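Local coordinates for protein transketolase (Campylobacter jejuni, PDB 3L84) that belongs to the transketolase family, whose chain joins two thiamine diphosphate-binding-type domains to a C-terminal transketolase domain, at residues R58-F63 with G108-T113; G125-A130 with H144-L149. One frame throughout, in Å; residues are numbered along the deposited sequence. Where two conformers were deposited one is given.

Interaction 1: residues R58-F63 with G108-T113; sequences RDRLVF and GVEIAT
Arg58 and Glu110 meet tip to tip because of their torsions: CG of Arg58 lies between its backbone N and carbonyl carbon (chi1 70°), with an extended chain beyond, whereas Glu110 bends at chi2 (-68°). The guanidinium takes the carboxylate side-on, NE to OE2 at 2.8 Å and NH2 to OE1 at 2.9 Å, each oxygen using its syn lone pair. With the two planes only 17° apart, this bidentate salt bridge fixes the rotation of both groups. Arg60 NE lies 3.6 Å above the centre of the Arg58 guanidinium, and the nearby carboxylate probably eases the repulsion between the two arginines. Water reinforces the polar end: one molecule donates to Glu110 OE2 at 2.6 Å and to Asp59 O while accepting from Leu61 N; another joins Leu61 O to Glu110 N. At the far end, Thr113 OG1 donates to Phe63 O at 2.8 Å, and Val62 CG1 touches Thr113 CG2 and Ile111 CG2, each at 4.2 Å. Salt bridge, waters and hydroxyl thus bind the loop that leads to helix 118-137 against strand 60-63, outermost within this chain in the parallel sheet of this thiamine diphosphate-binding domain.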
# COMPACT_ATOMS: atom_id res chain seq x y z
N ARG A 58 -30.09 -11.34 1.99
CA ARG A 58 -29.51 -11.88 3.22
C ARG A 58 -28.72 -10.81 3.99
O ARG A 58 -28.12 -9.92 3.39
CB ARG A 58 -28.59 -13.04 2.92
CG ARG A 58 -27.31 -12.66 2.22
CD ARG A 58 -26.59 -13.86 1.68
NE ARG A 58 -25.28 -13.52 1.11
CZ ARG A 58 -25.13 -13.19 -0.15
NH1 ARG A 58 -26.16 -13.05 -0.97
NH2 ARG A 58 -23.93 -12.95 -0.65
N ASP A 59 -28.67 -10.92 5.31
CA ASP A 59 -27.66 -10.18 6.04
C ASP A 59 -26.27 -10.66 5.60
O ASP A 59 -26.07 -11.84 5.33
CB ASP A 59 -27.78 -10.41 7.54
CG ASP A 59 -29.00 -9.81 8.16
OD1 ASP A 59 -29.66 -8.89 7.58
OD2 ASP A 59 -29.38 -10.25 9.27
N ARG A 60 -25.32 -9.74 5.55
CA ARG A 60 -23.94 -10.04 5.16
C ARG A 60 -23.10 -10.05 6.44
O ARG A 60 -23.00 -9.04 7.12
CB ARG A 60 -23.36 -9.03 4.15
CG ARG A 60 -24.18 -8.70 2.87
CD ARG A 60 -24.38 -9.91 2.05
NE ARG A 60 -24.72 -9.66 0.63
CZ ARG A 60 -25.94 -9.40 0.15
NH1 ARG A 60 -26.97 -9.25 0.96
NH2 ARG A 60 -26.16 -9.33 -1.17
N LEU A 61 -22.44 -11.17 6.75
CA LEU A 61 -21.58 -11.33 7.89
C LEU A 61 -20.14 -11.34 7.40
O LEU A 61 -19.81 -12.09 6.49
CB LEU A 61 -21.88 -12.65 8.58
CG LEU A 61 -21.02 -13.08 9.76
CD1 LEU A 61 -21.11 -12.06 10.85
CD2 LEU A 61 -21.43 -14.51 10.21
N VAL A 62 -19.30 -10.49 7.97
CA VAL A 62 -17.88 -10.40 7.62
C VAL A 62 -17.00 -10.57 8.87
O VAL A 62 -17.10 -9.78 9.82
CB VAL A 62 -17.52 -9.06 6.99
CG1 VAL A 62 -16.00 -8.97 6.65
CG2 VAL A 62 -18.37 -8.79 5.72
N PHE A 63 -16.12 -11.56 8.87
CA PHE A 63 -15.06 -11.70 9.89
C PHE A 63 -13.84 -10.94 9.39
O PHE A 63 -13.09 -11.49 8.60
CB PHE A 63 -14.68 -13.18 10.08
CG PHE A 63 -15.58 -13.96 10.99
CD1 PHE A 63 -16.94 -14.01 10.81
CD2 PHE A 63 -15.02 -14.78 11.98
CE1 PHE A 63 -17.76 -14.79 11.69
CE2 PHE A 63 -15.82 -15.55 12.81
CZ PHE A 63 -17.19 -15.54 12.66
N GLY A 108 -20.79 -19.77 1.74
CA GLY A 108 -21.11 -19.09 2.95
C GLY A 108 -20.12 -18.01 3.34
O GLY A 108 -20.44 -17.15 4.12
N VAL A 109 -18.90 -18.04 2.80
CA VAL A 109 -17.91 -17.02 3.09
C VAL A 109 -18.19 -15.81 2.19
O VAL A 109 -18.16 -15.90 0.96
CB VAL A 109 -16.49 -17.53 2.86
CG1 VAL A 109 -15.50 -16.38 2.91
CG2 VAL A 109 -16.13 -18.62 3.89
N GLU A 110 -18.46 -14.66 2.78
CA GLU A 110 -18.89 -13.52 1.99
C GLU A 110 -17.78 -12.90 1.17
O GLU A 110 -18.01 -12.42 0.06
CB GLU A 110 -19.52 -12.45 2.90
CG GLU A 110 -20.89 -12.87 3.49
CD GLU A 110 -22.01 -12.99 2.49
OE1 GLU A 110 -21.84 -12.51 1.34
OE2 GLU A 110 -23.05 -13.55 2.88
N ILE A 111 -16.60 -12.87 1.74
CA ILE A 111 -15.46 -12.19 1.12
C ILE A 111 -14.22 -12.75 1.76
O ILE A 111 -14.25 -13.16 2.92
CB ILE A 111 -15.61 -10.65 1.26
CG1 ILE A 111 -14.59 -9.89 0.40
CG2 ILE A 111 -15.47 -10.20 2.70
CD1 ILE A 111 -15.08 -8.52 -0.04
N ALA A 112 -13.13 -12.87 1.01
CA ALA A 112 -11.89 -13.34 1.56
C ALA A 112 -11.31 -12.32 2.48
O ALA A 112 -11.29 -11.14 2.14
CB ALA A 112 -10.87 -13.66 0.41
N THR A 113 -10.89 -12.74 3.66
CA THR A 113 -10.27 -11.82 4.62
C THR A 113 -9.04 -12.47 5.22
O THR A 113 -8.83 -13.65 5.13
CB THR A 113 -11.23 -11.39 5.76
OG1 THR A 113 -11.61 -12.54 6.51
CG2 THR A 113 -12.49 -10.65 5.20
O HOH W 1 -23.38 -13.64 5.45
O HOH W 2 -22.49 -10.30 -1.05
O HOH W 3 -18.71 -14.48 5.72

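Interaction 2: residues G125-A130 with H144-L149; sequences GFAMAA and HKIYCL
Ala130 N donates to Phe126 O at 2.9 Å, the helical backbone bond between two residues whose CB atoms both face the segment 144-149. Ile146 is the side chain that fills the interface. Its chi1 of -60° puts CG1 beside the backbone N, and from there CD1 reaches the helix backbone itself, 3.6 Å from Ala127 CA. CG1 also lies 3.9 Å from Phe126 CB, while CD1 touches Ala127 CB at 3.9 Å and, less closely, Ala130 CB. The isoleucine is therefore set against the beta carbons of Phe126, Ala127 and Ala130 and the main chain of Ala127; the Phe126 ring leads away from it, toward Val62, Ala400 and Arg403.

His144 closes the upstream end of the patch, with NE2 3.5 Å from Ala130 CB, an oblique contact at the imidazole. Both ring nitrogens are held. ND1 donates to Lys145 O at 3.0 Å in a nearly straight bond (176°), the oxygen lying in the ring plane although the donor stands well above the carbonyl plane, and NE2 is hydrogen-bonded to Tyr404 OH. Bonds at both ring nitrogens would restrict its rotation, so that this buried polar group can pack beside an alanine with its polar atoms satisfied.

Helix and strand segments run 176° apart in direction, 8.9 Å between axes, with Ile146 packed between the strand and the alanine-lined side of the helix. Such antiparallel packing is typical of a beta-alpha-beta crossover: here the chain leaves parallel strand 60-63, passes helices 69-79 and 85-88, and returns through helix 118-137 to neighbouring strand 146-151.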
# COMPACT_ATOMS: atom_id res chain seq x y z
N GLY A 125 -18.22 -1.40 2.42
CA GLY A 125 -18.60 -1.52 1.05
C GLY A 125 -19.91 -2.30 0.82
O GLY A 125 -20.72 -1.91 -0.01
N PHE A 126 -20.09 -3.39 1.55
CA PHE A 126 -21.38 -4.11 1.46
C PHE A 126 -22.53 -3.22 1.89
O PHE A 126 -23.59 -3.33 1.31
CB PHE A 126 -21.35 -5.39 2.32
CG PHE A 126 -20.60 -6.54 1.72
CD1 PHE A 126 -20.86 -7.01 0.47
CD2 PHE A 126 -19.63 -7.19 2.48
CE1 PHE A 126 -20.16 -8.12 -0.09
CE2 PHE A 126 -18.92 -8.27 1.93
CZ PHE A 126 -19.20 -8.75 0.66
N ALA A 127 -22.33 -2.35 2.88
CA ALA A 127 -23.37 -1.46 3.37
C ALA A 127 -23.67 -0.36 2.31
O ALA A 127 -24.84 -0.03 2.07
CB ALA A 127 -22.97 -0.88 4.70
N MSE A 128 -22.62 0.16 1.66
CA MSE A 128 -22.84 1.13 0.57
C MSE A 128 -23.54 0.46 -0.60
O MSE A 128 -24.45 1.03 -1.23
CB MSE A 128 -21.53 1.71 0.11
CG MSE A 128 -20.88 2.64 1.13
SE MSE A 128 -19.27 3.53 0.60
CE MSE A 128 -20.02 4.73 -0.72
N ALA A 129 -23.08 -0.73 -0.96
CA ALA A 129 -23.68 -1.52 -2.05
C ALA A 129 -25.16 -1.78 -1.77
O ALA A 129 -25.99 -1.60 -2.63
CB ALA A 129 -22.93 -2.82 -2.28
N ALA A 130 -25.48 -2.10 -0.53
CA ALA A 130 -26.86 -2.35 -0.14
C ALA A 130 -27.68 -1.06 -0.26
O ALA A 130 -28.83 -1.09 -0.71
CB ALA A 130 -26.91 -2.86 1.29
N HIS A 144 -31.55 -5.37 4.50
CA HIS A 144 -30.79 -6.27 5.36
C HIS A 144 -29.68 -5.49 6.09
O HIS A 144 -29.44 -4.29 5.85
CB HIS A 144 -30.19 -7.38 4.49
CG HIS A 144 -29.18 -6.88 3.51
ND1 HIS A 144 -27.86 -6.65 3.84
CD2 HIS A 144 -29.32 -6.51 2.21
CE1 HIS A 144 -27.22 -6.22 2.76
NE2 HIS A 144 -28.08 -6.12 1.76
N LYS A 145 -29.04 -6.17 7.02
CA LYS A 145 -27.91 -5.63 7.77
C LYS A 145 -26.59 -6.14 7.24
O LYS A 145 -26.54 -7.12 6.47
CB LYS A 145 -28.05 -5.99 9.25
CG LYS A 145 -29.30 -5.42 9.90
CD LYS A 145 -29.29 -3.90 10.03
CE LYS A 145 -30.57 -3.36 10.69
NZ LYS A 145 -30.54 -1.89 10.69
N ILE A 146 -25.52 -5.49 7.68
CA ILE A 146 -24.13 -5.89 7.45
C ILE A 146 -23.47 -5.92 8.81
O ILE A 146 -23.43 -4.89 9.50
CB ILE A 146 -23.38 -4.95 6.53
CG1 ILE A 146 -24.05 -4.85 5.13
CG2 ILE A 146 -21.92 -5.41 6.41
CD1 ILE A 146 -25.29 -4.02 4.97
N TYR A 147 -23.08 -7.11 9.26
CA TYR A 147 -22.41 -7.33 10.54
C TYR A 147 -20.95 -7.62 10.29
O TYR A 147 -20.60 -8.49 9.49
CB TYR A 147 -23.02 -8.53 11.28
CG TYR A 147 -24.45 -8.36 11.70
CD1 TYR A 147 -24.78 -7.64 12.85
CD2 TYR A 147 -25.49 -8.93 10.98
CE1 TYR A 147 -26.10 -7.52 13.26
CE2 TYR A 147 -26.81 -8.79 11.36
CZ TYR A 147 -27.12 -8.06 12.51
OH TYR A 147 -28.43 -7.89 12.96
N CYS A 148 -20.07 -6.90 10.97
CA CYS A 148 -18.65 -7.16 10.84
C CYS A 148 -18.05 -7.38 12.20
O CYS A 148 -18.26 -6.55 13.09
CB CYS A 148 -17.97 -5.96 10.20
SG CYS A 148 -16.21 -6.08 9.97
N LEU A 149 -17.31 -8.48 12.37
CA LEU A 149 -16.54 -8.69 13.60
C LEU A 149 -15.11 -8.29 13.34
O LEU A 149 -14.52 -8.71 12.36
CB LEU A 149 -16.57 -10.16 14.04
CG LEU A 149 -17.80 -10.70 14.75
CD1 LEU A 149 -19.10 -10.41 13.97
CD2 LEU A 149 -17.60 -12.21 14.98

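Both contacts are buried and serve one parallel sheet, in which strands 60-63 and 146-151 are neighbours; their centres lie about 9 Å apart. Interaction 1 fastens a loop without regular structure to an outer strand of the sheet within the chain and relies mainly on charge, hydroxyl and water, with a small apolar patch at Val62. Interaction 2 seats a helix on the next strand inward and relies on apolar packing, its polar bonds staying within each segment or going elsewhere. The two are stitched together directly: Val62 N is a probable hydrogen-bond donor to Tyr147 O at 2.8 Å, and Asp59 OD1 probably accepts from Lys145 N. Loop 108-113 precedes helix 118-137, so successive pieces of one connection pack against successive strands.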